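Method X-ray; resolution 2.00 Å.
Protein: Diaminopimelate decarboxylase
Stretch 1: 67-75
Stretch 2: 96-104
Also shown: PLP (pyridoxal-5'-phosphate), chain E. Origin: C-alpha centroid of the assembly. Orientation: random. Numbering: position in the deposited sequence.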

# COMPACT_ATOMS: atom_id res chain seq x y z
N ALA A 67 14.27 0.79 13.84
CA ALA A 67 13.10 1.49 13.35
C ALA A 67 11.94 0.50 13.09
O ALA A 67 11.95 -0.25 12.07
CB ALA A 67 13.42 2.22 12.08
N TYR A 68 10.99 0.48 14.02
CA TYR A 68 9.85 -0.42 13.95
C TYR A 68 9.07 -0.34 12.68
O TYR A 68 8.50 -1.33 12.24
CB TYR A 68 8.86 -0.17 15.12
CG TYR A 68 9.21 -0.97 16.36
CD1 TYR A 68 10.55 -1.29 16.64
CD2 TYR A 68 8.20 -1.43 17.23
CE1 TYR A 68 10.88 -2.06 17.80
CE2 TYR A 68 8.51 -2.19 18.39
CZ TYR A 68 9.83 -2.49 18.67
OH TYR A 68 10.15 -3.15 19.83
N LYS A 69 9.10 0.81 12.02
CA LYS A 69 8.28 0.94 10.80
C LYS A 69 8.71 -0.07 9.75
O LYS A 69 7.94 -0.39 8.86
CB LYS A 69 8.32 2.36 10.23
CG LYS A 69 9.64 2.80 9.59
CD LYS A 69 9.95 4.28 10.01
CE LYS A 69 10.78 4.23 11.33
NZ LYS A 69 11.06 5.48 12.01
N ALA A 70 9.96 -0.56 9.86
CA ALA A 70 10.46 -1.55 8.89
C ALA A 70 9.85 -2.96 9.02
O ALA A 70 9.69 -3.68 8.02
CB ALA A 70 11.99 -1.64 8.97
N ASN A 71 9.44 -3.31 10.23
CA ASN A 71 8.86 -4.65 10.49
C ASN A 71 8.63 -4.68 12.01
O ASN A 71 9.61 -4.72 12.79
CB ASN A 71 9.87 -5.75 10.14
CG ASN A 71 9.20 -7.15 10.08
OD1 ASN A 71 8.31 -7.45 10.87
ND2 ASN A 71 9.64 -7.99 9.16
N ALA A 72 7.37 -4.64 12.43
CA ALA A 72 7.04 -4.67 13.86
C ALA A 72 6.33 -5.97 14.26
O ALA A 72 5.56 -5.98 15.23
CB ALA A 72 6.17 -3.44 14.27
N ASN A 73 6.57 -7.05 13.52
CA ASN A 73 5.98 -8.34 13.87
C ASN A 73 6.48 -8.67 15.32
O ASN A 73 7.69 -8.55 15.63
CB ASN A 73 6.39 -9.43 12.87
CG ASN A 73 6.08 -10.83 13.40
OD1 ASN A 73 6.84 -11.37 14.20
ND2 ASN A 73 4.96 -11.39 12.98
N LEU A 74 5.56 -9.11 16.19
CA LEU A 74 5.91 -9.30 17.60
C LEU A 74 7.06 -10.26 17.86
O LEU A 74 7.84 -10.06 18.79
CB LEU A 74 4.67 -9.73 18.44
CG LEU A 74 4.77 -9.66 19.99
CD1 LEU A 74 5.12 -8.22 20.41
CD2 LEU A 74 3.38 -10.07 20.63
N ALA A 75 7.20 -11.29 17.04
CA ALA A 75 8.35 -12.19 17.29
C ALA A 75 9.67 -11.47 16.92
O ALA A 75 10.69 -11.62 17.61
CB ALA A 75 8.22 -13.51 16.47
N TYR A 96 3.39 0.70 21.83
CA TYR A 96 2.70 -0.41 22.51
C TYR A 96 3.46 -1.71 22.23
O TYR A 96 3.76 -2.50 23.12
CB TYR A 96 1.27 -0.47 21.93
CG TYR A 96 0.32 -1.42 22.60
CD1 TYR A 96 -0.38 -1.01 23.72
CD2 TYR A 96 0.09 -2.70 22.08
CE1 TYR A 96 -1.31 -1.85 24.33
CE2 TYR A 96 -0.86 -3.57 22.68
CZ TYR A 96 -1.55 -3.10 23.82
OH TYR A 96 -2.49 -3.87 24.47
N ILE A 97 3.74 -1.98 20.96
CA ILE A 97 4.49 -3.19 20.62
C ILE A 97 5.91 -3.20 21.28
O ILE A 97 6.36 -4.26 21.77
CB ILE A 97 4.60 -3.35 19.06
CG1 ILE A 97 3.23 -3.69 18.47
CG2 ILE A 97 5.56 -4.43 18.70
CD1 ILE A 97 3.21 -3.41 16.94
N ALA A 98 6.61 -2.06 21.29
CA ALA A 98 7.95 -2.04 21.92
C ALA A 98 7.87 -2.42 23.39
O ALA A 98 8.71 -3.20 23.88
CB ALA A 98 8.65 -0.64 21.76
N LYS A 99 6.88 -1.84 24.09
CA LYS A 99 6.73 -2.14 25.52
C LYS A 99 6.31 -3.59 25.69
O LYS A 99 6.84 -4.25 26.57
CB LYS A 99 5.71 -1.21 26.20
CG LYS A 99 6.11 0.25 26.23
CD LYS A 99 7.35 0.46 27.03
CE LYS A 99 7.04 0.50 28.56
NZ LYS A 99 8.27 0.73 29.39
N LEU A 100 5.38 -4.11 24.88
CA LEU A 100 5.02 -5.52 25.02
C LEU A 100 6.22 -6.41 24.59
O LEU A 100 6.26 -7.60 24.90
CB LEU A 100 3.80 -5.90 24.17
CG LEU A 100 2.48 -5.33 24.78
CD1 LEU A 100 1.26 -5.94 24.01
CD2 LEU A 100 2.40 -5.65 26.31
N SER A 101 7.21 -5.85 23.92
CA SER A 101 8.34 -6.69 23.50
C SER A 101 9.46 -6.64 24.55
O SER A 101 10.52 -7.25 24.37
CB SER A 101 8.89 -6.18 22.17
OG SER A 101 7.94 -6.37 21.13
N ASN A 102 9.21 -5.88 25.61
CA ASN A 102 10.13 -5.70 26.70
C ASN A 102 11.38 -4.86 26.42
O ASN A 102 12.44 -5.07 27.06
CB ASN A 102 10.57 -7.07 27.26
CG ASN A 102 10.72 -7.06 28.76
OD1 ASN A 102 9.93 -6.42 29.46
ND2 ASN A 102 11.71 -7.79 29.27
N VAL A 103 11.29 -3.97 25.44
CA VAL A 103 12.39 -3.04 25.15
C VAL A 103 12.42 -2.05 26.33
O VAL A 103 11.40 -1.48 26.70
CB VAL A 103 12.13 -2.18 23.87
CG1 VAL A 103 13.29 -1.21 23.64
CG2 VAL A 103 11.98 -3.10 22.64
N PRO A 104 13.57 -1.89 26.99
CA PRO A 104 13.71 -0.96 28.13
C PRO A 104 13.29 0.48 27.69
O PRO A 104 13.65 0.97 26.60
CB PRO A 104 15.22 -1.01 28.42
CG PRO A 104 15.69 -2.35 27.89
CD PRO A 104 14.81 -2.63 26.70
N1 PLP E . 14.48 7.03 11.54
C2 PLP E . 13.45 7.76 10.98
C2A PLP E . 13.10 9.10 11.67
C3 PLP E . 12.80 7.21 9.88
O3 PLP E . 11.79 7.95 9.35
C4 PLP E . 13.15 6.02 9.30
C4A PLP E . 12.36 5.50 8.05
O4A PLP E . 11.32 6.05 7.83
C5 PLP E . 14.21 5.27 9.86
C6 PLP E . 14.85 5.82 10.97
C5A PLP E . 14.75 3.94 9.36
O4P PLP E . 15.22 4.02 7.99
P PLP E . 15.94 2.80 7.29
O1P PLP E . 16.21 3.29 5.93
O2P PLP E . 14.93 1.68 7.29
O3P PLP E . 17.16 2.49 8.04

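The two stretches meet through a small, essentially apolar packing contact, with no hydrogen bond crossing between them, in which three side chains from the first stretch lie against the C-terminal end of a helix and the turn that follows it. About 323 Å² of surface is buried in all, counting both sides.

Tyr68 contributes most. Its CA-to-CB bond points toward the second stretch, and chi1 in the m well (-88°) carries the ring out until its hydroxyl reaches the backbone of the helix, 3.2 Å from Tyr68 OH to Ala98 CA, and the side chain of Val103 beyond it, 3.4 Å from Tyr68 OH to Val103 CG2. A long, flat aromatic side chain suits this place because it spans a gap that the backbones leave open, the CA atoms of Tyr68 and Ala98 being 8.4 Å apart. The ring carbon Tyr68 CE2 packs 3.7 Å from Ile97 CG2 and equally 3.7 Å from Ala98 CB. Ala98 presents just a methyl here, and the tyrosine packs against it and the adjoining CA.

Ile97 is the hub on the helix side. Buried, and with its CA-to-CB bond directed toward the first stretch, it touches all three of the residues that pack here. Its CG2 methyl meets the Tyr68 ring and also lies 4.2 Å from Leu74 CD1. Both methyls of Ile97 lie against Ala72: CG2 is 3.8 Å from Ala72 O, and CD1, extended by chi2 in the t well, is 4.0 Å from Ala72 CB. A bulky apolar side chain suits a buried place touched from several sides.

Leu74 reaches the contact less directly. Its CA-to-CB bond points sideways, but the end of the side chain comes nearer, and Leu74 CD1 approaches Ser101 OG to 3.4 Å. That hydroxyl can sit beside a methyl group because its polarity is met within its own stretch: Ser101 OG donates to Ile97 O at 2.7 Å.

Local hydrogen bonds shape the two backbones. Asn73 caps the helix that begins at Leu74, its OD1 accepting from Ala75 N at 2.9 Å; its CA-to-CB bond points away from the second stretch, so it takes no part in the contact itself. Just before it, Asn71 OD1 accepts from Asn73 N at 3.2 Å, steadying the turn. In the second stretch, Asn102 takes a positive phi (71°), which asparagine tolerates better than most residues, and ends the helix in a Schellman motif. Val103 N then bonds back to Ala98 O at 3.1 Å, and the CA-to-CB bond of Val103 points toward the first stretch, with CG2 beside the Tyr68 hydroxyl.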